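Major capsid protein P2 (Pseudoalteromonas phage pm2, PDB 2VVF) forms most of the icosahedral protein shell of a membrane-containing marine bacteriophage, assembling as homotrimers of double jelly-roll subunits. Local coordinates at residues Ile177-Val182 / Glu252-Ile257; Gln43-Arg48 / Asp119-Ala124; Gln27-Ile32 / Leu106-Leu111. All coordinates share one frame; numbering follows the deposited sequence.

Contact 1 (Ile177-Val182 / Glu252-Ile257); sequences IKAAGV and EQAEII
Two antiparallel strands of the C-terminal jelly roll meet where I177 and K178, the last residues of strand 171-178, face I256 and E255. K178 and E255 form the hydrogen-bonded pair. K178 N gives to E255 O at 3.0 Å, and E255 N returns a bond to K178 O at 3.3 Å. Their side chains run side by side on one face of the sheet. E255 CG is anti to the backbone N (chi1 -179°) and the chain beyond it is extended. K178 bends at chi2 and chi3, and its NZ reaches E255 OE1 at 3.2 Å in a salt bridge. The stronger partner of K178 NZ is D64 of the N-terminal domain, in a second salt bridge, so the ammonium joins the two domains. On the other face, I256 CD1 packs on CG1 and CG2 of I177, and L244 of strand 242-248 also touches I177. Past K178 the chain leaves the sheet. E252 then reaches over to the loop: its OE1 accepts from A180 N at 3.2 Å, met from above the carboxylate plane. A179 CB lies 3.6 Å from E252 OE2. These are neighbouring strands inside a jelly-roll sheet, with E252 holding the loop that leads to strand 182-189 of the other sheet.

Contact 2 (Gln43-Arg48 / Asp119-Ala124); sequences QIKNVR and DIDEAA
I44 and K45 pair with I120 and D119 in the four-stranded antiparallel sheet of the N-terminal jelly roll. K45 and D119 are the hydrogen-bonded pair: D119 N gives to K45 O at 2.8 Å and K45 N to D119 O at 2.9 Å. Just past the strand ends D121 N gives a further bond to Q43 O, at 2.8 Å. I44 and I120 are the non-hydrogen-bonded pair, and their side chains meet on the buried face, CD1 against CG1. F118 and L62 also pack on I44 there.

The polar face carries the side-chain bonds. N46 ND2 gives a nearly straight bond of 2.8 Å to D119 OD2. It uses the anti lone pair of that oxygen, and the oxygen lies in the amide plane of N46. The amide and carboxylate planes are 74° apart. D119 OD1 sits at the edge of the R48 guanidinium, in a long salt bridge of 3.6 Å to NH2. S18 of the neighbouring strand 18-23 bonds the same oxygen, so both carboxylate oxygens of D119 have partners.

K45 NZ gives a weak bond of 3.5 Å to D121 OD1, as part of a salt bridge. Q43 crosses D121, its CG lying against D121 CB, with the amide and carboxylate planes almost parallel. T40 N bonds Q43 OE1 and helps to fix that amide.

The outer layer is the type I turn D121-A124, which carries the chain out of the sheet. D121 CG is anti to the backbone N (chi1 -168°), which puts the carboxylate carbon where OD1 can meet K45 NZ and OD2 the turn. The second oxygen closes an Asx turn: D121 OD2 accepts from A123 N at 2.9 Å, with the donor above the carboxylate plane.

Contact 3 (Gln27-Ile32 / Leu106-Leu111); sequences QTYEVI and LGTVGL
Y29 and L106 form the tight centre of this contact, where the short strand 106-107 adds to strand 28-37. Y29 N gives a nearly straight bond to L106 O, 2.9 Å long, and L106 N returns a more bent bond of the same length to Y29 O. Y29 CB and L106 CB are 4.1 Å apart on one face. The Y29 ring turns its edge to T108: T108 CG2 lies in the ring plane, 3.7 Å from Y29 CD2. Y29 OH bonds P24 O. On the other face T28 OG1 lies 3.6 Å from G107 CA, and V137 O and T139 OG1 hold that hydroxyl.

T108 closes this end of the pairing. Its OG1 lies between the backbone N and the carbonyl carbon (chi1 68°) and gives a 2.6 Å bond to Q27 O, in the carbonyl plane and on a lone pair. T108 N adds a weak bond to the same oxygen. Beyond T108 the contact is loose. The type II turn T108-L111 swings away, with V109 and G110 exposed, and Q27 CB is directed away from the 106-111 segment. The short strand, next to A105 of the calcium site, is thus a member of one antiparallel sheet of the N-terminal jelly roll.

Contacts 2 and 3 both lie in the N-terminal jelly roll but in different sheets. Strand 28-37 is followed by strand 44-51, and strand 106-107 by strand 114-120, so their segments alternate along the chain. Their centres are 25 Å apart. Contact 1 belongs to the C-terminal jelly roll and lies across the chain's centre from contact 3. Contacts 1 and 3 are mostly buried, while contact 2 is partly open. All three share backbone bonds. Contact 2 adds charged and amide side chains, contact 3 a threonine hydroxyl, and contact 1 an isoleucine pair, a lysine-glutamate salt bridge and a glutamate on the loop. Only contact 3 comes within reach of another subunit.

Contact 1 (Ile177-Val182 / Glu252-Ile257)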
ATOM      1  N   ILE A 177       5.290 -14.671  21.088  1.00 25.49           N
ATOM      2  CA  ILE A 177       5.849 -15.033  22.384  1.00 25.47           C
ATOM      3  C   ILE A 177       6.027 -13.777  23.230  1.00 29.86           C
ATOM      4  O   ILE A 177       6.886 -12.940  22.948  1.00 29.23           O
ATOM      5  CB  ILE A 177       7.175 -15.798  22.232  1.00 28.56           C
ATOM      6  CG1 ILE A 177       6.954 -17.096  21.452  1.00 28.89           C
ATOM      7  CG2 ILE A 177       7.791 -16.077  23.597  1.00 29.22           C
ATOM      8  CD1 ILE A 177       8.090 -17.447  20.519  1.00 35.54           C
ATOM      9  N   LYS A 178       5.193 -13.638  24.254  1.00 27.13           N
ATOM     10  CA  LYS A 178       5.249 -12.475  25.128  1.00 27.16           C
ATOM     11  C   LYS A 178       6.150 -12.723  26.331  1.00 32.13           C
ATOM     12  O   LYS A 178       5.718 -13.278  27.343  1.00 31.69           O
ATOM     13  CB  LYS A 178       3.846 -12.082  25.584  1.00 29.45           C
ATOM     14  CG  LYS A 178       2.914 -11.692  24.449  1.00 39.97           C
ATOM     15  CD  LYS A 178       2.042 -10.511  24.839  1.00 48.52           C
ATOM     16  CE  LYS A 178       0.755 -10.968  25.504  1.00 57.89           C
ATOM     17  NZ  LYS A 178      -0.033  -9.822  26.035  1.00 66.76           N
ATOM     18  N   ALA A 179       7.406 -12.310  26.205  1.00 29.66           N
ATOM     19  CA  ALA A 179       8.396 -12.465  27.264  1.00 29.77           C
ATOM     20  C   ALA A 179       9.440 -11.367  27.103  1.00 34.45           C
ATOM     21  O   ALA A 179       9.671 -10.887  25.995  1.00 34.26           O
ATOM     22  CB  ALA A 179       9.048 -13.838  27.186  1.00 30.49           C
ATOM     23  N   ALA A 180      10.063 -10.966  28.206  1.00 31.41           N
ATOM     24  CA  ALA A 180      11.046  -9.888  28.169  1.00 31.34           C
ATOM     25  C   ALA A 180      12.495 -10.314  27.931  1.00 35.39           C
ATOM     26  O   ALA A 180      13.344  -9.473  27.631  1.00 35.15           O
ATOM     27  CB  ALA A 180      10.942  -9.035  29.423  1.00 32.03           C
ATOM     28  N   GLY A 181      12.786 -11.605  28.069  1.00 31.75           N
ATOM     29  CA  GLY A 181      14.157 -12.082  27.907  1.00 31.43           C
ATOM     30  C   GLY A 181      14.395 -13.101  26.794  1.00 35.05           C
ATOM     31  O   GLY A 181      15.270 -13.960  26.915  1.00 34.68           O
ATOM     32  N   VAL A 182      13.645 -12.991  25.700  1.00 31.21           N
ATOM     33  CA  VAL A 182      13.821 -13.903  24.574  1.00 30.82           C
ATOM     34  C   VAL A 182      14.878 -13.372  23.604  1.00 34.60           C
ATOM     35  O   VAL A 182      14.743 -12.276  23.063  1.00 34.21           O
ATOM     36  CB  VAL A 182      12.485 -14.211  23.871  1.00 34.47           C
ATOM     37  CG1 VAL A 182      12.715 -15.085  22.645  1.00 34.18           C
ATOM     38  CG2 VAL A 182      11.524 -14.889  24.838  1.00 34.21           C
ATOM     39  N   GLU A 252      10.988 -16.862  33.269  1.00 37.15           N
ATOM     40  CA  GLU A 252       9.664 -16.280  33.435  1.00 36.27           C
ATOM     41  C   GLU A 252       8.586 -17.107  32.748  1.00 38.46           C
ATOM     42  O   GLU A 252       8.883 -18.063  32.031  1.00 37.97           O
ATOM     43  CB  GLU A 252       9.649 -14.859  32.863  1.00 37.57           C
ATOM     44  CG  GLU A 252       9.539 -14.808  31.343  1.00 47.15           C
ATOM     45  CD  GLU A 252      10.480 -13.797  30.714  1.00 63.80           C
ATOM     46  OE1 GLU A 252      10.301 -12.586  30.956  1.00 54.53           O
ATOM     47  OE2 GLU A 252      11.385 -14.214  29.960  1.00 56.18           O
ATOM     48  N   GLN A 253       7.331 -16.737  32.981  1.00 33.57           N
ATOM     49  CA  GLN A 253       6.213 -17.409  32.337  1.00 32.74           C
ATOM     50  C   GLN A 253       5.790 -16.558  31.150  1.00 35.46           C
ATOM     51  O   GLN A 253       5.404 -15.397  31.305  1.00 34.58           O
ATOM     52  CB  GLN A 253       5.032 -17.592  33.290  1.00 33.97           C
ATOM     53  CG  GLN A 253       3.772 -18.070  32.580  1.00 45.26           C
ATOM     54  CD  GLN A 253       2.596 -18.255  33.512  1.00 59.06           C
ATOM     55  OE1 GLN A 253       2.384 -19.337  34.052  1.00 53.96           O
ATOM     56  NE2 GLN A 253       1.799 -17.206  33.675  1.00 49.07           N
ATOM     57  N   ALA A 254       5.901 -17.132  29.959  1.00 32.21           N
ATOM     58  CA  ALA A 254       5.559 -16.426  28.736  1.00 31.78           C
ATOM     59  C   ALA A 254       4.115 -16.667  28.335  1.00 34.72           C
ATOM     60  O   ALA A 254       3.574 -17.753  28.539  1.00 34.33           O
ATOM     61  CB  ALA A 254       6.488 -16.856  27.612  1.00 32.56           C
ATOM     62  N   GLU A 255       3.498 -15.652  27.745  1.00 30.57           N
ATOM     63  CA  GLU A 255       2.145 -15.793  27.235  1.00 29.80           C
ATOM     64  C   GLU A 255       2.272 -16.000  25.733  1.00 32.71           C
ATOM     65  O   GLU A 255       2.689 -15.096  25.008  1.00 32.19           O
ATOM     66  CB  GLU A 255       1.301 -14.550  27.526  1.00 31.03           C
ATOM     67  CG  GLU A 255      -0.131 -14.680  27.027  1.00 39.63           C
ATOM     68  CD  GLU A 255      -0.926 -13.394  27.137  1.00 53.95           C
ATOM     69  OE1 GLU A 255      -0.482 -12.466  27.848  1.00 45.86           O
ATOM     70  OE2 GLU A 255      -2.013 -13.323  26.524  1.00 44.49           O
ATOM     71  N   ILE A 256       1.972 -17.213  25.280  1.00 28.54           N
ATOM     72  CA  ILE A 256       2.072 -17.541  23.864  1.00 27.99           C
ATOM     73  C   ILE A 256       0.744 -17.307  23.149  1.00 30.83           C
ATOM     74  O   ILE A 256      -0.252 -17.973  23.436  1.00 30.34           O
ATOM     75  CB  ILE A 256       2.575 -18.984  23.646  1.00 31.18           C
ATOM     76  CG1 ILE A 256       3.930 -19.200  24.331  1.00 31.68           C
ATOM     77  CG2 ILE A 256       2.682 -19.291  22.159  1.00 31.83           C
ATOM     78  CD1 ILE A 256       5.010 -18.247  23.877  1.00 40.00           C
ATOM     79  N   ILE A 257       0.739 -16.363  22.212  1.00 26.56           N
ATOM     80  CA  ILE A 257      -0.458 -16.057  21.437  1.00 25.85           C
ATOM     81  C   ILE A 257      -0.386 -16.770  20.094  1.00 28.78           C
ATOM     82  O   ILE A 257       0.571 -16.595  19.343  1.00 28.42           O
ATOM     83  CB  ILE A 257      -0.628 -14.538  21.234  1.00 28.85           C
ATOM     84  CG1 ILE A 257      -0.521 -13.805  22.571  1.00 29.19           C
ATOM     85  CG2 ILE A 257      -1.962 -14.234  20.561  1.00 29.31           C
ATOM     86  CD1 ILE A 257      -1.503 -14.293  23.604  1.00 36.27           C
TER

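Contact 2 (Gln43-Arg48 / Asp119-Ala124)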
ATOM      1  N   GLN A  43      -7.866  -2.248  31.547  1.00 30.64           N
ATOM      2  CA  GLN A  43      -8.898  -2.410  32.565  1.00 30.12           C
ATOM      3  C   GLN A  43     -10.104  -3.169  32.015  1.00 33.65           C
ATOM      4  O   GLN A  43     -11.042  -3.479  32.750  1.00 33.41           O
ATOM      5  CB  GLN A  43      -9.314  -1.056  33.146  1.00 31.29           C
ATOM      6  CG  GLN A  43      -8.604  -0.706  34.448  1.00 39.14           C
ATOM      7  CD  GLN A  43      -8.639   0.776  34.760  1.00 53.47           C
ATOM      8  OE1 GLN A  43      -9.244   1.565  34.031  1.00 47.87           O
ATOM      9  NE2 GLN A  43      -7.990   1.166  35.852  1.00 45.05           N
ATOM     10  N   ILE A  44     -10.067  -3.472  30.722  1.00 29.71           N
ATOM     11  CA  ILE A  44     -11.124  -4.248  30.078  1.00 29.26           C
ATOM     12  C   ILE A  44     -10.561  -5.653  29.903  1.00 32.91           C
ATOM     13  O   ILE A  44      -9.906  -5.952  28.902  1.00 32.31           O
ATOM     14  CB  ILE A  44     -11.540  -3.635  28.727  1.00 32.17           C
ATOM     15  CG1 ILE A  44     -12.071  -2.214  28.926  1.00 32.50           C
ATOM     16  CG2 ILE A  44     -12.580  -4.509  28.045  1.00 32.61           C
ATOM     17  CD1 ILE A  44     -13.444  -2.156  29.555  1.00 39.33           C
ATOM     18  N   LYS A  45     -10.769  -6.492  30.912  1.00 29.44           N
ATOM     19  CA  LYS A  45     -10.204  -7.836  30.926  1.00 29.12           C
ATOM     20  C   LYS A  45     -11.067  -8.949  30.345  1.00 32.85           C
ATOM     21  O   LYS A  45     -12.265  -8.785  30.126  1.00 32.19           O
ATOM     22  CB  LYS A  45      -9.759  -8.205  32.343  1.00 31.55           C
ATOM     23  CG  LYS A  45      -9.118  -7.058  33.110  1.00 44.79           C
ATOM     24  CD  LYS A  45      -9.133  -7.318  34.609  1.00 54.83           C
ATOM     25  CE  LYS A  45     -10.553  -7.330  35.151  1.00 66.51           C
ATOM     26  NZ  LYS A  45     -10.613  -7.812  36.560  1.00 75.58           N
ATOM     27  N   ASN A  46     -10.427 -10.091  30.111  1.00 29.71           N
ATOM     28  CA  ASN A  46     -11.084 -11.280  29.586  1.00 29.57           C
ATOM     29  C   ASN A  46     -12.054 -11.010  28.443  1.00 33.23           C
ATOM     30  O   ASN A  46     -13.247 -11.282  28.549  1.00 32.98           O
ATOM     31  CB  ASN A  46     -11.765 -12.061  30.710  1.00 30.85           C
ATOM     32  CG  ASN A  46     -10.863 -12.241  31.919  1.00 55.76           C
ATOM     33  OD1 ASN A  46      -9.697 -12.621  31.787  1.00 50.37           O
ATOM     34  ND2 ASN A  46     -11.388 -11.942  33.103  1.00 48.20           N
ATOM     35  N   VAL A  47     -11.525 -10.496  27.338  1.00 29.55           N
ATOM     36  CA  VAL A  47     -12.338 -10.222  26.163  1.00 29.17           C
ATOM     37  C   VAL A  47     -12.503 -11.509  25.362  1.00 33.07           C
ATOM     38  O   VAL A  47     -11.524 -12.098  24.906  1.00 32.85           O
ATOM     39  CB  VAL A  47     -11.727  -9.100  25.308  1.00 32.88           C
ATOM     40  CG1 VAL A  47     -12.657  -8.743  24.156  1.00 32.67           C
ATOM     41  CG2 VAL A  47     -11.434  -7.879  26.169  1.00 32.56           C
ATOM     42  N   ARG A  48     -13.743 -11.960  25.221  1.00 29.71           N
ATOM     43  CA  ARG A  48     -14.018 -13.189  24.494  1.00 29.32           C
ATOM     44  C   ARG A  48     -15.056 -12.997  23.401  1.00 32.33           C
ATOM     45  O   ARG A  48     -16.137 -12.460  23.639  1.00 31.96           O
ATOM     46  CB  ARG A  48     -14.479 -14.291  25.454  1.00 29.82           C
ATOM     47  CG  ARG A  48     -13.893 -14.191  26.855  1.00 41.25           C
ATOM     48  CD  ARG A  48     -14.776 -14.890  27.881  1.00 52.11           C
ATOM     49  NE  ARG A  48     -15.845 -14.022  28.371  1.00 61.60           N
ATOM     50  CZ  ARG A  48     -15.793 -13.338  29.511  1.00 76.16           C
ATOM     51  NH1 ARG A  48     -14.721 -13.417  30.287  1.00 63.83           N
ATOM     52  NH2 ARG A  48     -16.814 -12.574  29.875  1.00 63.08           N
ATOM     53  N   ASP A 119     -14.890  -8.183  30.980  1.00 29.18           N
ATOM     54  CA  ASP A 119     -15.085  -7.759  32.359  1.00 29.32           C
ATOM     55  C   ASP A 119     -14.454  -6.389  32.592  1.00 34.41           C
ATOM     56  O   ASP A 119     -13.323  -6.137  32.173  1.00 34.15           O
ATOM     57  CB  ASP A 119     -14.472  -8.777  33.324  1.00 31.01           C
ATOM     58  CG  ASP A 119     -14.912 -10.198  33.029  1.00 40.38           C
ATOM     59  OD1 ASP A 119     -16.089 -10.394  32.660  1.00 40.92           O
ATOM     60  OD2 ASP A 119     -14.081 -11.120  33.167  1.00 45.53           O
ATOM     61  N   ILE A 120     -15.187  -5.505  33.260  1.00 31.65           N
ATOM     62  CA  ILE A 120     -14.674  -4.175  33.561  1.00 31.89           C
ATOM     63  C   ILE A 120     -13.993  -4.186  34.925  1.00 37.08           C
ATOM     64  O   ILE A 120     -14.603  -4.548  35.933  1.00 36.45           O
ATOM     65  CB  ILE A 120     -15.781  -3.103  33.489  1.00 34.87           C
ATOM     66  CG1 ILE A 120     -16.600  -3.264  32.207  1.00 35.24           C
ATOM     67  CG2 ILE A 120     -15.176  -1.706  33.569  1.00 35.33           C
ATOM     68  CD1 ILE A 120     -17.659  -2.198  32.021  1.00 41.47           C
ATOM     69  N   ASP A 121     -12.719  -3.811  34.953  1.00 34.93           N
ATOM     70  CA  ASP A 121     -11.965  -3.793  36.201  1.00 35.33           C
ATOM     71  C   ASP A 121     -12.651  -2.932  37.258  1.00 40.28           C
ATOM     72  O   ASP A 121     -13.356  -1.974  36.937  1.00 39.80           O
ATOM     73  CB  ASP A 121     -10.532  -3.312  35.970  1.00 37.17           C
ATOM     74  CG  ASP A 121      -9.636  -3.550  37.172  1.00 47.23           C
ATOM     75  OD1 ASP A 121      -9.284  -4.720  37.431  1.00 47.83           O
ATOM     76  OD2 ASP A 121      -9.287  -2.569  37.861  1.00 53.08           O
ATOM     77  N   GLU A 122     -12.437  -3.285  38.519  1.00 37.75           N
ATOM     78  CA  GLU A 122     -13.033  -2.566  39.639  1.00 37.94           C
ATOM     79  C   GLU A 122     -12.455  -1.163  39.800  1.00 41.80           C
ATOM     80  O   GLU A 122     -13.123  -0.264  40.311  1.00 41.35           O
ATOM     81  CB  GLU A 122     -12.828  -3.356  40.931  1.00 39.51           C
ATOM     82  CG  GLU A 122     -14.006  -3.306  41.884  1.00 52.56           C
ATOM     83  CD  GLU A 122     -13.771  -4.131  43.133  1.00 80.67           C
ATOM     84  OE1 GLU A 122     -13.447  -5.331  43.000  1.00 79.70           O
ATOM     85  OE2 GLU A 122     -13.900  -3.578  44.245  1.00 77.28           O
ATOM     86  N   ALA A 123     -11.207  -0.987  39.374  1.00 38.34           N
ATOM     87  CA  ALA A 123     -10.525   0.297  39.488  1.00 38.15           C
ATOM     88  C   ALA A 123     -10.953   1.309  38.426  1.00 42.23           C
ATOM     89  O   ALA A 123     -10.554   2.474  38.476  1.00 42.02           O
ATOM     90  CB  ALA A 123      -9.016   0.099  39.455  1.00 38.83           C
ATOM     91  N   ALA A 124     -11.758   0.861  37.467  1.00 38.66           N
ATOM     92  CA  ALA A 124     -12.227   1.733  36.393  1.00 38.44           C
ATOM     93  C   ALA A 124     -12.817   3.031  36.935  1.00 42.46           C
ATOM     94  O   ALA A 124     -13.756   3.013  37.730  1.00 42.21           O
ATOM     95  CB  ALA A 124     -13.242   1.006  35.517  1.00 39.12           C
TER

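Contact 3 (Gln27-Ile32 / Leu106-Leu111)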
ATOM      1  N   GLN A  27     -26.558 -10.428   9.349  1.00 31.84           N
ATOM      2  CA  GLN A  27     -25.587  -9.860   8.417  1.00 31.48           C
ATOM      3  C   GLN A  27     -24.140 -10.239   8.714  1.00 34.11           C
ATOM      4  O   GLN A  27     -23.869 -11.123   9.524  1.00 33.62           O
ATOM      5  CB  GLN A  27     -25.732  -8.337   8.353  1.00 32.97           C
ATOM      6  CG  GLN A  27     -27.173  -7.848   8.375  1.00 52.77           C
ATOM      7  CD  GLN A  27     -27.707  -7.540   6.988  1.00 78.91           C
ATOM      8  OE1 GLN A  27     -27.442  -8.268   6.032  1.00 76.25           O
ATOM      9  NE2 GLN A  27     -28.465  -6.457   6.873  1.00 72.78           N
ATOM     10  N   THR A  28     -23.218  -9.556   8.042  1.00 29.73           N
ATOM     11  CA  THR A  28     -21.790  -9.798   8.207  1.00 28.93           C
ATOM     12  C   THR A  28     -21.113  -8.601   8.866  1.00 32.07           C
ATOM     13  O   THR A  28     -21.321  -7.458   8.462  1.00 31.62           O
ATOM     14  CB  THR A  28     -21.125 -10.116   6.856  1.00 34.65           C
ATOM     15  OG1 THR A  28     -21.601 -11.377   6.370  1.00 33.42           O
ATOM     16  CG2 THR A  28     -19.613 -10.163   7.000  1.00 32.61           C
ATOM     17  N   TYR A  29     -20.295  -8.870   9.879  1.00 28.06           N
ATOM     18  CA  TYR A  29     -19.568  -7.816  10.578  1.00 27.44           C
ATOM     19  C   TYR A  29     -18.119  -7.790  10.111  1.00 30.70           C
ATOM     20  O   TYR A  29     -17.339  -8.690  10.424  1.00 30.16           O
ATOM     21  CB  TYR A  29     -19.618  -8.039  12.093  1.00 28.59           C
ATOM     22  CG  TYR A  29     -20.993  -7.869  12.694  1.00 30.25           C
ATOM     23  CD1 TYR A  29     -21.435  -6.625  13.128  1.00 32.11           C
ATOM     24  CD2 TYR A  29     -21.853  -8.952  12.825  1.00 30.98           C
ATOM     25  CE1 TYR A  29     -22.695  -6.465  13.674  1.00 32.79           C
ATOM     26  CE2 TYR A  29     -23.113  -8.803  13.373  1.00 31.89           C
ATOM     27  CZ  TYR A  29     -23.530  -7.557  13.795  1.00 39.12           C
ATOM     28  OH  TYR A  29     -24.784  -7.402  14.339  1.00 40.20           O
ATOM     29  N   GLU A  30     -17.763  -6.757   9.358  1.00 26.76           N
ATOM     30  CA  GLU A  30     -16.403  -6.615   8.857  1.00 26.32           C
ATOM     31  C   GLU A  30     -15.507  -5.983   9.917  1.00 29.70           C
ATOM     32  O   GLU A  30     -14.376  -6.425  10.135  1.00 29.16           O
ATOM     33  CB  GLU A  30     -16.394  -5.764   7.588  1.00 27.69           C
ATOM     34  CG  GLU A  30     -17.418  -6.193   6.554  1.00 36.91           C
ATOM     35  CD  GLU A  30     -17.163  -5.576   5.194  1.00 54.64           C
ATOM     36  OE1 GLU A  30     -16.476  -4.536   5.132  1.00 49.02           O
ATOM     37  OE2 GLU A  30     -17.651  -6.130   4.187  1.00 48.15           O
ATOM     38  N   VAL A  31     -16.023  -4.947  10.570  1.00 26.08           N
ATOM     39  CA  VAL A  31     -15.286  -4.248  11.617  1.00 25.75           C
ATOM     40  C   VAL A  31     -16.230  -3.744  12.700  1.00 29.64           C
ATOM     41  O   VAL A  31     -17.358  -3.338  12.418  1.00 29.26           O
ATOM     42  CB  VAL A  31     -14.447  -3.083  11.052  1.00 29.40           C
ATOM     43  CG1 VAL A  31     -13.554  -2.501  12.135  1.00 28.99           C
ATOM     44  CG2 VAL A  31     -13.621  -3.539   9.859  1.00 29.21           C
ATOM     45  N   ILE A  32     -15.753  -3.765  13.940  1.00 25.85           N
ATOM     46  CA  ILE A  32     -16.525  -3.274  15.073  1.00 25.33           C
ATOM     47  C   ILE A  32     -15.678  -2.264  15.843  1.00 28.65           C
ATOM     48  O   ILE A  32     -14.650  -2.614  16.426  1.00 28.00           O
ATOM     49  CB  ILE A  32     -17.014  -4.424  15.978  1.00 28.31           C
ATOM     50  CG1 ILE A  32     -18.197  -5.144  15.325  1.00 28.64           C
ATOM     51  CG2 ILE A  32     -17.397  -3.891  17.353  1.00 28.86           C
ATOM     52  CD1 ILE A  32     -18.507  -6.494  15.936  1.00 35.02           C
ATOM     53  N   LEU A 106     -16.816 -11.459   9.809  1.00 24.62           N
ATOM     54  CA  LEU A 106     -17.628 -12.246  10.726  1.00 24.27           C
ATOM     55  C   LEU A 106     -19.070 -12.406  10.255  1.00 28.65           C
ATOM     56  O   LEU A 106     -19.945 -11.624  10.630  1.00 28.28           O
ATOM     57  CB  LEU A 106     -17.601 -11.633  12.128  1.00 24.22           C
ATOM     58  CG  LEU A 106     -18.481 -12.308  13.183  1.00 28.67           C
ATOM     59  CD1 LEU A 106     -18.176 -13.796  13.261  1.00 28.68           C
ATOM     60  CD2 LEU A 106     -18.289 -11.645  14.536  1.00 30.92           C
ATOM     61  N   GLY A 107     -19.314 -13.432   9.445  1.00 25.39           N
ATOM     62  CA  GLY A 107     -20.660 -13.718   8.967  1.00 25.25           C
ATOM     63  C   GLY A 107     -21.435 -14.301  10.141  1.00 29.71           C
ATOM     64  O   GLY A 107     -20.856 -14.977  10.993  1.00 29.28           O
ATOM     65  N   THR A 108     -22.735 -14.026  10.200  1.00 26.74           N
ATOM     66  CA  THR A 108     -23.561 -14.511  11.303  1.00 26.70           C
ATOM     67  C   THR A 108     -24.698 -15.433  10.868  1.00 31.30           C
ATOM     68  O   THR A 108     -25.425 -15.967  11.706  1.00 30.83           O
ATOM     69  CB  THR A 108     -24.080 -13.353  12.171  1.00 33.75           C
ATOM     70  OG1 THR A 108     -25.015 -12.573  11.418  1.00 33.61           O
ATOM     71  CG2 THR A 108     -22.930 -12.465  12.621  1.00 31.60           C
ATOM     72  N   VAL A 109     -24.849 -15.622   9.562  1.00 28.49           N
ATOM     73  CA  VAL A 109     -25.911 -16.474   9.038  1.00 28.56           C
ATOM     74  C   VAL A 109     -25.847 -17.896   9.592  1.00 33.32           C
ATOM     75  O   VAL A 109     -24.811 -18.557   9.510  1.00 33.09           O
ATOM     76  CB  VAL A 109     -25.940 -16.467   7.502  1.00 32.35           C
ATOM     77  CG1 VAL A 109     -26.765 -17.633   6.981  1.00 32.11           C
ATOM     78  CG2 VAL A 109     -26.487 -15.144   6.988  1.00 32.13           C
ATOM     79  N   GLY A 110     -26.962 -18.361  10.150  1.00 30.41           N
ATOM     80  CA  GLY A 110     -27.046 -19.707  10.713  1.00 30.44           C
ATOM     81  C   GLY A 110     -26.693 -19.720  12.197  1.00 34.75           C
ATOM     82  O   GLY A 110     -26.840 -20.739  12.873  1.00 34.36           O
ATOM     83  N   LEU A 111     -26.228 -18.580  12.695  1.00 31.56           N
ATOM     84  CA  LEU A 111     -25.839 -18.441  14.095  1.00 31.38           C
ATOM     85  C   LEU A 111     -27.051 -18.216  14.995  1.00 35.30           C
ATOM     86  O   LEU A 111     -28.077 -17.698  14.555  1.00 34.80           O
ATOM     87  CB  LEU A 111     -24.865 -17.268  14.261  1.00 31.34           C
ATOM     88  CG  LEU A 111     -23.395 -17.556  13.949  1.00 35.86           C
ATOM     89  CD1 LEU A 111     -22.589 -16.556  14.248  1.00 35.95           C
ATOM     90  CD2 LEU A 111     -22.849 -18.407  14.838  1.00 38.05           C
TER